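Local coordinates for protein 16S rRNA methyltransferase (Streptomyces sp. DSM 40477, PDB 3MQ2) that methylates the N1 position of adenine 1408 in 16S rRNA, using S-adenosyl-L-methionine as methyl donor, and so confers resistance to aminoglycosides such as kanamycin and apramycin, at residues A[25-30]-A[51-56]; A[105-110]-A[138-143]. All blocks are in the same frame, centred on the assembly; numbering follows the deposited sequence.

How the contacts relate
From the N terminus, the chain runs through helix 17-24 into residues 25-30, which lead into strand 29-34; helix 40-48 follows, and contact 1 closes this first loop where residues 51-56 lead into the neighbouring parallel strand 52-58. The chain then passes through strand 83-87 and strand 99-105 before contact 2 opens. Residues 105-110 leave that strand for helix 109-116, and the second loop closes on 138-143, at the end of strand 134-141. The two loops follow in series, neither enclosing nor crossing the other. Their centres lie about 25 Å apart on opposite sides of the chain's centre, yet both tie parallel neighbours of the same seven-stranded sheet, contact 2 at the cofactor pocket.

Contact 1: A[25-30]-A[51-56]; sequences SQYDDV and SRLVVA
D28 and S51 meet through their backbones: D28 N donates to S51 O at 2.8 Å. Further along the pair, L53 N gives its hydrogen to D29 O at 2.9 Å. V30 pairs with L53 in parallel register, and V30 CA adds a CA-H...O contact to L53 O (3.2 Å).

Apolar packing joins Y27 to L53 and V30 to V55. Y27 sets its ring with CG anti to the carbonyl carbon (chi1 -63°), and L53 CA lies over one face, towards the rim. The side chains cross at about a right angle, Y27 CD2 3.9 Å from L53 CB, while the carbonyl group of S51 lies at the ring edge. V30 CG1 reaches V55 CG2 at 4.0 Å.

On the face carrying D29 and R52, one water links the strands. It accepts from R52 NH2 (2.9 Å), lying at the guanidinium edge, donates to V30 O, and donates weakly to D29 OD2. The charged groups of D29 and R52 do not touch directly: D29 OD1 makes a salt bridge with R131 and R52 NH2 one with E101.

These are the first and third elements of a beta-alpha-beta unit of the Rossmann-like methyltransferase fold, with helix 40-48 as the crossover. Helix 17-24 packs on V30, L53 and V55, helix 40-48 takes V54 and A56 on the other face, and G100 of strand 99-105 bonds to the backbone of V30.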
# COMPACT_ATOMS: atom_id res chain seq x y z
N SER A 25 5.64 -18.78 6.91
CA SER A 25 6.81 -19.64 6.75
C SER A 25 6.69 -20.54 5.52
O SER A 25 7.68 -21.12 5.07
CB SER A 25 7.05 -20.47 8.02
OG SER A 25 6.00 -21.39 8.24
N GLN A 26 5.49 -20.63 4.98
CA GLN A 26 5.23 -21.47 3.82
C GLN A 26 5.47 -20.74 2.50
O GLN A 26 5.46 -21.35 1.43
CB GLN A 26 3.78 -21.98 3.85
CG GLN A 26 3.40 -22.65 5.16
CD GLN A 26 1.91 -22.92 5.26
OE1 GLN A 26 1.16 -22.62 4.34
NE2 GLN A 26 1.48 -23.48 6.38
N TYR A 27 5.70 -19.43 2.58
CA TYR A 27 5.89 -18.63 1.38
C TYR A 27 7.30 -18.06 1.30
O TYR A 27 8.03 -18.03 2.29
CB TYR A 27 4.83 -17.53 1.28
CG TYR A 27 3.43 -18.10 1.15
CD1 TYR A 27 2.91 -18.39 -0.09
CD2 TYR A 27 2.66 -18.40 2.27
CE1 TYR A 27 1.66 -18.94 -0.23
CE2 TYR A 27 1.39 -18.95 2.14
CZ TYR A 27 0.90 -19.21 0.88
OH TYR A 27 -0.35 -19.76 0.70
N ASP A 28 7.69 -17.65 0.10
CA ASP A 28 9.03 -17.15 -0.15
C ASP A 28 9.24 -15.77 0.45
O ASP A 28 10.33 -15.44 0.91
CB ASP A 28 9.32 -17.10 -1.65
CG ASP A 28 9.47 -18.48 -2.26
OD1 ASP A 28 9.67 -19.45 -1.49
OD2 ASP A 28 9.42 -18.59 -3.50
N ASP A 29 8.18 -14.97 0.46
CA ASP A 29 8.30 -13.59 0.91
C ASP A 29 6.92 -13.01 1.19
O ASP A 29 5.91 -13.63 0.87
CB ASP A 29 9.02 -12.76 -0.14
CG ASP A 29 9.71 -11.53 0.44
OD1 ASP A 29 9.67 -11.33 1.68
OD2 ASP A 29 10.32 -10.78 -0.35
N VAL A 30 6.89 -11.82 1.77
CA VAL A 30 5.62 -11.17 2.09
C VAL A 30 5.54 -9.81 1.41
O VAL A 30 6.51 -9.04 1.43
CB VAL A 30 5.45 -10.99 3.62
CG1 VAL A 30 4.19 -10.19 3.93
CG2 VAL A 30 5.39 -12.35 4.32
N SER A 51 3.74 -17.76 -4.96
CA SER A 51 4.77 -18.14 -3.99
C SER A 51 5.02 -17.09 -2.91
O SER A 51 5.85 -17.30 -2.02
CB SER A 51 6.08 -18.46 -4.72
OG SER A 51 6.67 -17.27 -5.23
N ARG A 52 4.30 -15.98 -2.96
CA ARG A 52 4.44 -14.95 -1.94
C ARG A 52 3.14 -14.78 -1.18
O ARG A 52 2.06 -15.00 -1.73
CB ARG A 52 4.87 -13.63 -2.57
CG ARG A 52 6.09 -13.80 -3.46
CD ARG A 52 6.17 -12.70 -4.51
NE ARG A 52 6.71 -11.48 -3.94
CZ ARG A 52 6.88 -10.35 -4.61
NH1 ARG A 52 6.55 -10.28 -5.89
NH2 ARG A 52 7.38 -9.29 -3.99
N LEU A 53 3.25 -14.43 0.10
CA LEU A 53 2.08 -14.15 0.92
C LEU A 53 1.77 -12.67 0.81
O LEU A 53 2.64 -11.84 1.03
CB LEU A 53 2.36 -14.52 2.37
CG LEU A 53 1.27 -14.18 3.39
CD1 LEU A 53 -0.03 -14.84 3.00
CD2 LEU A 53 1.70 -14.60 4.81
N VAL A 54 0.53 -12.34 0.47
CA VAL A 54 0.15 -10.93 0.30
C VAL A 54 -0.76 -10.54 1.44
O VAL A 54 -1.77 -11.18 1.66
CB VAL A 54 -0.58 -10.70 -1.05
CG1 VAL A 54 -0.97 -9.22 -1.21
CG2 VAL A 54 0.30 -11.16 -2.21
N VAL A 55 -0.36 -9.50 2.16
CA VAL A 55 -1.14 -8.99 3.28
C VAL A 55 -1.63 -7.60 2.89
O VAL A 55 -0.88 -6.81 2.33
CB VAL A 55 -0.28 -8.89 4.57
CG1 VAL A 55 -1.11 -8.38 5.75
CG2 VAL A 55 0.32 -10.26 4.91
N ALA A 56 -2.90 -7.31 3.15
CA ALA A 56 -3.42 -6.00 2.79
C ALA A 56 -4.26 -5.48 3.93
O ALA A 56 -4.99 -6.24 4.55
CB ALA A 56 -4.26 -6.07 1.51
O HOH W 1 8.16 -9.46 -1.21

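Contact 2: A[105-110]-A[138-143]; sequences LMPWGS and VALNLH. With SAH (S-adenosyl-L-homocysteine), chain C.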
# COMPACT_ATOMS: atom_id res chain seq x y z
N LEU A 105 -0.82 2.77 -2.33
CA LEU A 105 -1.34 3.22 -3.62
C LEU A 105 -2.47 4.22 -3.47
O LEU A 105 -3.46 3.95 -2.81
CB LEU A 105 -1.81 2.03 -4.46
CG LEU A 105 -0.84 0.86 -4.65
CD1 LEU A 105 -1.43 -0.14 -5.64
CD2 LEU A 105 0.50 1.36 -5.15
N MET A 106 -2.32 5.38 -4.10
CA MET A 106 -3.35 6.43 -4.07
C MET A 106 -3.81 6.82 -2.67
O MET A 106 -5.01 6.89 -2.42
CB MET A 106 -4.58 6.00 -4.88
CG MET A 106 -4.28 5.12 -6.06
SD MET A 106 -3.34 6.06 -7.26
CE MET A 106 -4.64 7.12 -7.89
N PRO A 107 -2.87 7.09 -1.76
CA PRO A 107 -3.29 7.40 -0.39
C PRO A 107 -4.02 8.74 -0.30
O PRO A 107 -3.79 9.65 -1.11
CB PRO A 107 -1.97 7.47 0.38
CG PRO A 107 -0.98 7.94 -0.67
CD PRO A 107 -1.40 7.19 -1.91
N TRP A 108 -4.90 8.85 0.69
CA TRP A 108 -5.43 10.14 1.10
C TRP A 108 -5.53 10.16 2.62
O TRP A 108 -5.22 9.16 3.27
CB TRP A 108 -6.78 10.46 0.42
CG TRP A 108 -7.92 9.51 0.67
CD1 TRP A 108 -8.24 8.39 -0.06
CD2 TRP A 108 -8.91 9.62 1.70
NE1 TRP A 108 -9.38 7.80 0.47
CE2 TRP A 108 -9.80 8.53 1.55
CE3 TRP A 108 -9.14 10.54 2.73
CZ2 TRP A 108 -10.89 8.33 2.40
CZ3 TRP A 108 -10.23 10.33 3.58
CH2 TRP A 108 -11.09 9.24 3.40
N GLY A 109 -5.94 11.30 3.18
CA GLY A 109 -6.06 11.40 4.62
C GLY A 109 -4.70 11.33 5.30
O GLY A 109 -3.70 11.78 4.74
N SER A 110 -4.66 10.75 6.49
CA SER A 110 -3.44 10.79 7.29
C SER A 110 -2.33 9.94 6.67
O SER A 110 -1.16 10.22 6.88
CB SER A 110 -3.72 10.32 8.72
OG SER A 110 -4.08 8.95 8.76
N VAL A 138 5.29 3.87 -3.59
CA VAL A 138 4.27 4.81 -3.16
C VAL A 138 3.74 5.47 -4.42
O VAL A 138 4.49 6.12 -5.14
CB VAL A 138 4.82 5.91 -2.22
CG1 VAL A 138 3.73 6.93 -1.92
CG2 VAL A 138 5.34 5.30 -0.92
N ALA A 139 2.46 5.29 -4.70
CA ALA A 139 1.91 5.87 -5.92
C ALA A 139 1.02 7.02 -5.51
O ALA A 139 -0.08 6.81 -4.99
CB ALA A 139 1.14 4.83 -6.71
N LEU A 140 1.51 8.23 -5.70
CA LEU A 140 0.77 9.41 -5.26
C LEU A 140 -0.30 9.77 -6.27
O LEU A 140 -0.03 9.86 -7.46
CB LEU A 140 1.71 10.60 -5.10
CG LEU A 140 2.77 10.52 -4.01
CD1 LEU A 140 3.59 11.79 -4.01
CD2 LEU A 140 2.13 10.28 -2.64
N ASN A 141 -1.53 9.96 -5.78
CA ASN A 141 -2.60 10.51 -6.61
C ASN A 141 -2.42 12.01 -6.64
O ASN A 141 -2.65 12.70 -5.64
CB ASN A 141 -3.95 10.15 -5.99
CG ASN A 141 -5.13 10.64 -6.82
OD1 ASN A 141 -4.97 11.44 -7.74
ND2 ASN A 141 -6.33 10.17 -6.47
N LEU A 142 -2.01 12.53 -7.79
CA LEU A 142 -1.68 13.94 -7.91
C LEU A 142 -2.92 14.84 -7.79
O LEU A 142 -2.81 16.05 -7.60
CB LEU A 142 -0.90 14.19 -9.21
CG LEU A 142 0.46 13.48 -9.29
CD1 LEU A 142 1.00 13.48 -10.72
CD2 LEU A 142 1.47 14.11 -8.33
N HIS A 143 -4.11 14.24 -7.85
CA HIS A 143 -5.32 15.03 -7.70
C HIS A 143 -5.49 15.57 -6.28
O HIS A 143 -6.34 16.42 -6.04
CB HIS A 143 -6.56 14.26 -8.19
CG HIS A 143 -6.55 14.05 -9.66
ND1 HIS A 143 -7.27 14.85 -10.53
CD2 HIS A 143 -5.87 13.17 -10.44
CE1 HIS A 143 -7.04 14.46 -11.78
NE2 HIS A 143 -6.19 13.45 -11.74
N SAH C . -5.03 1.67 -2.42
CA SAH C . -6.45 1.50 -2.68
CB SAH C . -7.28 2.50 -1.89
CG SAH C . -6.75 3.92 -1.91
SD SAH C . -7.97 5.10 -1.28
C SAH C . -6.71 1.66 -4.17
O SAH C . -7.82 1.44 -4.65
OXT SAH C . -5.79 2.01 -4.91
C5' SAH C . -6.91 5.31 0.18
C4' SAH C . -7.23 4.28 1.26
O4' SAH C . -6.36 4.48 2.35
C3' SAH C . -8.65 4.41 1.81
O3' SAH C . -9.27 3.15 1.77
C2' SAH C . -8.50 4.80 3.27
O2' SAH C . -9.43 4.12 4.08
C1' SAH C . -7.08 4.35 3.56
N9 SAH C . -6.40 5.13 4.60
C8 SAH C . -6.26 6.49 4.72
N7 SAH C . -5.53 6.74 5.84
C5 SAH C . -5.22 5.55 6.42
C6 SAH C . -4.51 5.21 7.56
N6 SAH C . -3.97 6.15 8.34
N1 SAH C . -4.36 3.88 7.88
C2 SAH C . -4.90 2.89 7.09
N3 SAH C . -5.62 3.23 5.96
C4 SAH C . -5.76 4.54 5.64
O HOH W 2 -2.05 10.45 -3.10
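M106 meets N141 through a side chain folded twice, at chi2 (-66°) and again at chi3 (-73°), which brings CE within 3.6 Å of N141 CB. N141 chi1 (-178°) sets CG anti to the backbone N, where the M106 methyl meets it, and the two side chains cross obliquely. W196 of helix 196-200 touches both.

The backbone holds the segments together with M106 N donating to A139 O (2.8 Å). P107 CD packs against the same oxygen, and L105 CD2 rests 3.9 Å from A139 CB. Beyond this point the chains part, and a water fills in for the ladder: it donates to P107 O and accepts from N141 N, both at 2.8 Å. N141 OD1, meanwhile, takes H143 N from above its carbonyl plane, forming an Asx turn as the strand runs into the 3-10 segment 142-143.

This is the C-terminal end of the parallel strands in a Rossmann-like methyltransferase sheet, where strand 99-105 ends beside its parallel neighbour 134-141 and the loop between strand and helix receives the cofactor. L105, M106, W108 and S110 line that pocket, here occupied by S-adenosyl-L-homocysteine. L105 O accepts from the amino N of its homocysteine part (2.8 Å), and W108 brings CD1 to 3.5 Å from the ligand's SD, the sulfur that carries the transferable methyl group in S-adenosyl-L-methionine. At the far end, S110 OG accepts from the adenine N6 (2.8 Å). E91 bonds both S110 OG, through OE2, and the ligand, through OE1.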